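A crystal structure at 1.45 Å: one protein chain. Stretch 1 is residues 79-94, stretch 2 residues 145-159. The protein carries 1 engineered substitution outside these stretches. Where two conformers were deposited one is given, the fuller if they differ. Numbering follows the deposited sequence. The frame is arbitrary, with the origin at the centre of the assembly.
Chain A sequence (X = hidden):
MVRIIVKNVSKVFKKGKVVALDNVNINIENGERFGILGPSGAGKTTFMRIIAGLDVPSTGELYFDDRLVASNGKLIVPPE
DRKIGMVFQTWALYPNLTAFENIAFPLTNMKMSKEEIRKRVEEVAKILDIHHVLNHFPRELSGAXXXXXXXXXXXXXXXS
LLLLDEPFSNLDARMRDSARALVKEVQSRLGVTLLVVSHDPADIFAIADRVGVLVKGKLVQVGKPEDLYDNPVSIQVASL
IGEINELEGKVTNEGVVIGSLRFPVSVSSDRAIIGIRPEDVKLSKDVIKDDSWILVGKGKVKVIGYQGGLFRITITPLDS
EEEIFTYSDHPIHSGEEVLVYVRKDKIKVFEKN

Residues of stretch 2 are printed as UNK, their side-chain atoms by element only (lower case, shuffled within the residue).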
# COMPACT_ATOMS: atom_id res chain seq x y z
N PRO A 79 -19.01 13.03 -9.09
CA PRO A 79 -18.35 11.79 -9.51
C PRO A 79 -18.74 11.28 -10.89
O PRO A 79 -17.87 10.87 -11.66
CB PRO A 79 -18.76 10.77 -8.43
CG PRO A 79 -19.26 11.55 -7.29
CD PRO A 79 -19.65 12.90 -7.77
N GLU A 80 -20.03 11.31 -11.21
CA GLU A 80 -20.50 10.74 -12.47
C GLU A 80 -19.98 11.48 -13.70
O GLU A 80 -20.09 10.97 -14.83
CB GLU A 80 -22.03 10.68 -12.49
CG GLU A 80 -22.73 12.03 -12.47
CD GLU A 80 -23.01 12.53 -11.07
OE1 GLU A 80 -22.33 12.07 -10.11
OE2 GLU A 80 -23.90 13.39 -10.92
N ASP A 81 -19.41 12.66 -13.50
CA ASP A 81 -18.87 13.43 -14.62
C ASP A 81 -17.34 13.45 -14.66
O ASP A 81 -16.77 14.18 -15.47
CB ASP A 81 -19.38 14.86 -14.56
CG ASP A 81 -20.88 14.97 -14.78
OD1 ASP A 81 -21.49 14.01 -15.28
OD2 ASP A 81 -21.52 16.00 -14.47
N ARG A 82 -16.68 12.67 -13.79
CA ARG A 82 -15.21 12.66 -13.72
C ARG A 82 -14.44 11.54 -14.45
O ARG A 82 -13.21 11.46 -14.38
CB ARG A 82 -14.81 12.60 -12.26
CG ARG A 82 -15.07 13.86 -11.48
CD ARG A 82 -14.47 13.78 -10.12
NE ARG A 82 -14.87 14.91 -9.28
CZ ARG A 82 -14.32 15.18 -8.11
NH1 ARG A 82 -13.32 14.45 -7.62
NH2 ARG A 82 -14.77 16.22 -7.42
N LYS A 83 -15.16 10.69 -15.15
CA LYS A 83 -14.58 9.57 -15.88
C LYS A 83 -13.74 8.65 -14.99
O LYS A 83 -12.61 8.30 -15.31
CB LYS A 83 -13.81 10.02 -17.12
CG LYS A 83 -14.69 10.77 -18.13
CD LYS A 83 -14.24 10.54 -19.57
CE LYS A 83 -14.94 9.33 -20.17
NZ LYS A 83 -15.01 9.40 -21.65
N ILE A 84 -14.35 8.26 -13.89
CA ILE A 84 -13.73 7.42 -12.88
C ILE A 84 -14.40 6.05 -12.79
O ILE A 84 -15.61 5.93 -13.02
CB ILE A 84 -13.81 8.07 -11.51
CG1 ILE A 84 -13.07 9.40 -11.52
CG2 ILE A 84 -13.19 7.18 -10.45
CD1 ILE A 84 -13.18 10.17 -10.22
N GLY A 85 -13.58 5.05 -12.54
CA GLY A 85 -14.05 3.71 -12.22
C GLY A 85 -13.57 3.42 -10.81
O GLY A 85 -12.40 3.66 -10.50
N MET A 86 -14.46 2.92 -9.97
CA MET A 86 -14.15 2.67 -8.57
C MET A 86 -14.24 1.19 -8.21
O MET A 86 -15.25 0.55 -8.48
CB MET A 86 -15.11 3.45 -7.67
CG MET A 86 -14.94 4.96 -7.73
SD MET A 86 -16.26 5.86 -6.89
CE MET A 86 -17.60 5.62 -8.03
N VAL A 87 -13.19 0.67 -7.57
CA VAL A 87 -13.18 -0.68 -7.02
C VAL A 87 -12.86 -0.46 -5.56
O VAL A 87 -11.69 -0.29 -5.21
CB VAL A 87 -12.12 -1.57 -7.62
CG1 VAL A 87 -12.15 -2.93 -6.96
CG2 VAL A 87 -12.33 -1.70 -9.12
N PHE A 88 -13.89 -0.44 -4.74
CA PHE A 88 -13.74 -0.10 -3.33
C PHE A 88 -14.26 -1.26 -2.52
O PHE A 88 -15.36 -1.75 -2.76
CB PHE A 88 -14.57 1.13 -2.96
CG PHE A 88 -14.09 2.44 -3.54
CD1 PHE A 88 -12.89 2.56 -4.21
CD2 PHE A 88 -14.87 3.58 -3.38
CE1 PHE A 88 -12.48 3.78 -4.70
CE2 PHE A 88 -14.46 4.80 -3.87
CZ PHE A 88 -13.26 4.89 -4.52
N GLN A 89 -13.49 -1.68 -1.53
CA GLN A 89 -13.91 -2.79 -0.69
C GLN A 89 -15.31 -2.53 -0.13
O GLN A 89 -16.12 -3.46 0.01
CB GLN A 89 -12.91 -3.03 0.44
CG GLN A 89 -13.27 -4.23 1.31
CD GLN A 89 -12.18 -4.62 2.29
OE1 GLN A 89 -11.83 -5.80 2.40
NE2 GLN A 89 -11.64 -3.64 3.02
N THR A 90 -15.61 -1.27 0.16
CA THR A 90 -16.90 -0.88 0.74
C THR A 90 -18.03 -0.70 -0.28
O THR A 90 -19.16 -0.40 0.11
CB THR A 90 -16.74 0.44 1.52
OG1 THR A 90 -16.16 1.43 0.67
CG2 THR A 90 -15.75 0.28 2.66
N TRP A 91 -17.72 -0.83 -1.57
CA TRP A 91 -18.75 -0.74 -2.61
C TRP A 91 -19.03 -2.15 -3.13
O TRP A 91 -18.40 -2.60 -4.08
CB TRP A 91 -18.33 0.15 -3.77
CG TRP A 91 -19.43 0.38 -4.77
CD1 TRP A 91 -20.77 0.27 -4.54
CD2 TRP A 91 -19.28 0.74 -6.14
NE1 TRP A 91 -21.47 0.57 -5.68
CE2 TRP A 91 -20.58 0.86 -6.69
CE3 TRP A 91 -18.19 0.99 -6.98
CZ2 TRP A 91 -20.82 1.20 -8.02
CZ3 TRP A 91 -18.42 1.34 -8.29
CH2 TRP A 91 -19.72 1.44 -8.81
N ALA A 92 -19.98 -2.83 -2.52
CA ALA A 92 -20.24 -4.22 -2.89
C ALA A 92 -21.12 -4.36 -4.12
O ALA A 92 -21.68 -3.40 -4.64
CB ALA A 92 -20.87 -4.94 -1.72
N LEU A 93 -21.22 -5.58 -4.61
CA LEU A 93 -22.14 -5.85 -5.69
C LEU A 93 -23.56 -5.86 -5.11
O LEU A 93 -23.75 -6.16 -3.93
CB LEU A 93 -21.83 -7.20 -6.34
CG LEU A 93 -20.45 -7.35 -6.96
CD1 LEU A 93 -20.24 -8.78 -7.45
CD2 LEU A 93 -20.29 -6.36 -8.09
N TYR A 94 -24.57 -5.53 -5.92
CA TYR A 94 -25.95 -5.58 -5.46
C TYR A 94 -26.34 -7.05 -5.43
O TYR A 94 -26.31 -7.72 -6.46
CB TYR A 94 -26.87 -4.83 -6.41
CG TYR A 94 -26.82 -3.33 -6.27
CD1 TYR A 94 -26.04 -2.56 -7.11
CD2 TYR A 94 -27.58 -2.68 -5.30
CE1 TYR A 94 -26.00 -1.18 -7.00
CE2 TYR A 94 -27.55 -1.30 -5.17
CZ TYR A 94 -26.76 -0.56 -6.02
OH TYR A 94 -26.73 0.82 -5.89
N UNK A 145 -14.49 -14.41 -9.32
CA UNK A 145 -15.53 -13.93 -10.21
C UNK A 145 -16.19 -12.66 -9.70
O UNK A 145 -16.50 -11.77 -10.48
c UNK A 145 -16.89 -17.37 -11.41
c UNK A 145 -16.56 -15.02 -10.47
c UNK A 145 -16.01 -16.13 -11.34
o UNK A 145 -17.75 -17.57 -10.55
n UNK A 145 -16.67 -18.19 -12.43
N UNK A 146 -16.41 -12.56 -8.38
CA UNK A 146 -17.00 -11.36 -7.81
C UNK A 146 -16.06 -10.18 -8.03
O UNK A 146 -16.49 -9.08 -8.37
c UNK A 146 -18.33 -13.00 -4.55
n UNK A 146 -19.29 -13.82 -4.15
c UNK A 146 -17.29 -11.53 -6.31
o UNK A 146 -17.44 -12.61 -3.80
c UNK A 146 -18.37 -12.56 -6.00
N UNK A 147 -14.77 -10.43 -7.85
CA UNK A 147 -13.77 -9.41 -8.10
C UNK A 147 -13.83 -8.92 -9.53
O UNK A 147 -13.79 -7.71 -9.81
c UNK A 147 -11.31 -8.91 -7.77
c UNK A 147 -11.19 -8.27 -6.41
o UNK A 147 -11.71 -8.80 -5.41
n UNK A 147 -10.49 -7.14 -6.35
c UNK A 147 -12.38 -9.97 -7.81
N UNK A 148 -13.93 -9.85 -10.46
CA UNK A 148 -14.00 -9.51 -11.86
C UNK A 148 -15.29 -8.77 -12.22
O UNK A 148 -15.26 -7.86 -13.05
c UNK A 148 -9.83 -12.94 -14.14
c UNK A 148 -13.74 -10.73 -12.73
c UNK A 148 -12.08 -12.55 -13.26
n UNK A 148 -10.68 -12.92 -13.14
n UNK A 148 -10.24 -12.63 -15.37
c UNK A 148 -12.32 -11.22 -12.62
n UNK A 148 -8.56 -13.26 -13.93
N UNK A 149 -16.42 -9.14 -11.61
CA UNK A 149 -17.65 -8.40 -11.87
C UNK A 149 -17.53 -6.97 -11.35
O UNK A 149 -17.96 -6.03 -12.00
c UNK A 149 -18.85 -9.10 -11.24
c UNK A 149 -19.03 -10.44 -11.90
c UNK A 149 -20.10 -8.26 -11.35
N UNK A 150 -16.93 -6.80 -10.18
CA UNK A 150 -16.73 -5.47 -9.61
C UNK A 150 -15.82 -4.63 -10.51
O UNK A 150 -16.05 -3.43 -10.71
c UNK A 150 -16.15 -5.57 -8.20
N UNK A 151 -14.77 -5.25 -11.05
CA UNK A 151 -13.89 -4.53 -11.96
C UNK A 151 -14.63 -4.20 -13.27
O UNK A 151 -14.50 -3.10 -13.77
c UNK A 151 -10.39 -5.73 -13.13
c UNK A 151 -12.66 -5.36 -12.25
c UNK A 151 -11.52 -4.72 -13.02
c UNK A 151 -11.06 -3.44 -12.37
N UNK A 152 -15.45 -5.10 -13.79
CA UNK A 152 -16.22 -4.83 -14.99
C UNK A 152 -17.16 -3.65 -14.77
O UNK A 152 -17.33 -2.80 -15.65
c UNK A 152 -17.01 -6.07 -15.37
N UNK A 153 -17.82 -3.64 -13.62
CA UNK A 153 -18.70 -2.51 -13.28
C UNK A 153 -17.93 -1.18 -13.31
O UNK A 153 -18.42 -0.17 -13.81
n UNK A 153 -21.47 -2.61 -7.51
c UNK A 153 -20.89 -1.88 -10.14
c UNK A 153 -19.32 -2.74 -11.90
n UNK A 153 -19.25 -2.51 -6.95
c UNK A 153 -20.25 -1.65 -11.49
c UNK A 153 -20.21 -2.37 -7.84
n UNK A 153 -19.91 -2.04 -9.09
N UNK A 154 -16.71 -1.19 -12.76
CA UNK A 154 -15.87 0.01 -12.75
C UNK A 154 -15.41 0.46 -14.13
O UNK A 154 -15.14 1.64 -14.31
c UNK A 154 -14.67 -0.24 -11.90
N UNK A 155 -15.32 -0.47 -15.08
CA UNK A 155 -14.76 -0.20 -16.41
C UNK A 155 -15.79 0.00 -17.51
O UNK A 155 -15.46 0.37 -18.64
c UNK A 155 -12.66 -1.60 -15.90
c UNK A 155 -13.87 -1.38 -16.81
c UNK A 155 -11.74 -0.42 -15.94
c UNK A 155 -11.94 -2.86 -16.34
N UNK A 156 -17.04 -0.23 -17.17
CA UNK A 156 -18.09 -0.27 -18.19
C UNK A 156 -18.32 1.04 -18.95
O UNK A 156 -18.75 1.01 -20.10
c UNK A 156 -20.17 0.17 -16.83
c UNK A 156 -19.41 -0.85 -17.61
c UNK A 156 -20.24 -1.41 -18.73
N UNK A 157 -18.05 2.17 -18.31
CA UNK A 157 -18.19 3.49 -18.96
C UNK A 157 -16.88 4.04 -19.52
O UNK A 157 -16.76 5.24 -19.78
c UNK A 157 -20.00 5.68 -15.39
c UNK A 157 -18.74 4.53 -17.99
n UNK A 157 -20.52 6.87 -14.63
c UNK A 157 -20.17 4.30 -17.50
c UNK A 157 -20.71 5.50 -16.72
N UNK A 158 -15.89 3.18 -19.72
CA UNK A 158 -14.57 3.62 -20.19
C UNK A 158 -14.01 4.86 -19.48
O UNK A 158 -13.95 5.97 -19.98
c UNK A 158 -14.54 3.86 -21.69
o UNK A 158 -12.53 4.49 -22.92
c UNK A 158 -13.15 3.63 -22.26
o UNK A 158 -12.60 2.52 -22.04
N UNK A 159 -13.54 4.62 -18.29
CA UNK A 159 -12.97 5.69 -17.48
C UNK A 159 -11.56 6.08 -17.90
O UNK A 159 -10.89 5.37 -18.64
c UNK A 159 -13.46 3.31 -17.65
c UNK A 159 -12.87 3.61 -16.31
c UNK A 159 -12.89 5.05 -16.10
O HOH W 1 -16.89 -1.68 -8.87

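Position 145 carries three carbons, the third bearing one oxygen and one nitrogen: an amide on a two-carbon stem, hence Gln-145, out of reach of stretch 1. Position 146 repeats that pattern and is Gln-146; its CB lies 4.2 Å from Leu-93 CD1, and its backbone O is 3.9 Å from that same CD1. Position 147, again three carbons ending in O and N, is Gln-147, with no close contact. At position 148, three carbons, a nitrogen and a carbon holding two more nitrogens form a guanidinium: Arg-148, also out of reach.

Position 149 has one carbon carrying two others, the beta-branched fork of Val-149, whose CG1 approaches Leu-93 CD2 at 3.8 Å. Position 150 has a single carbon, so it is Ala-150; its CB points toward stretch 1 and sits 4.2 Å from Leu-93 CD2. Four carbons forked at the second identify position 151 as Leu-151. Its CA-to-CB bond points away, yet its end returns, placing CD1 3.9 Å from Val-87 CG2. Position 152, one carbon and no contact, is Ala-152.

Position 153 shows three carbons, a nitrogen, then a carbon with two nitrogens, lying flat over the Trp-91 ring: Arg-153. Position 154 has one carbon, its CB, 3.6 Å from Met-86 O and 3.9 Å from Val-87 CG2, and is Ala-154. Position 155, four carbons forked at the second, is Leu-155; position 156, one carbon carrying two, is Val-156. Neither touches stretch 1. Position 157 has four carbons in a row ending in nitrogen and is Lys-157, its NZ 4.1 Å from Glu-80 O. Position 158 has two carbons, the second with two oxygens, and is Asp-158, whose backbone O lies 3.5 Å from Lys-83 CE. Position 159 has three carbons closing onto the backbone N and is Pro-159, with CB 3.4 Å from Lys-83 O.

The contact buries 796 Å², with strand 84-88 and the helix running nearly antiparallel (158°). Gly-85 permits the close approach: its CA is 3.1 Å from Ala-154 O, and an ideal CB would fall 2.2 Å from that oxygen, a clash. Beside Ala-154, Arg-153 reaches past the strand to residues 91-93. Its guanidinium stacks on Trp-91 (planes at 4°, centres 3.6 Å apart), a cation-pi arrangement, while Leu-93 CD2 covers the opposite face. Arg-153 NH2 donates to Trp-91 O and Arg-153 NH1 to Ala-92 O, both at 3.0 Å; the 166° angle makes the latter the straighter bond. Water 1 accepts from Arg-153 NE (3.0 Å) and lies within hydrogen-bonding distance of Met-86 O (2.8 Å) and Ala-150 O (2.7 Å), bridging strand and helix.

Stretch 2 145-159: QQQRVALARALVKDP
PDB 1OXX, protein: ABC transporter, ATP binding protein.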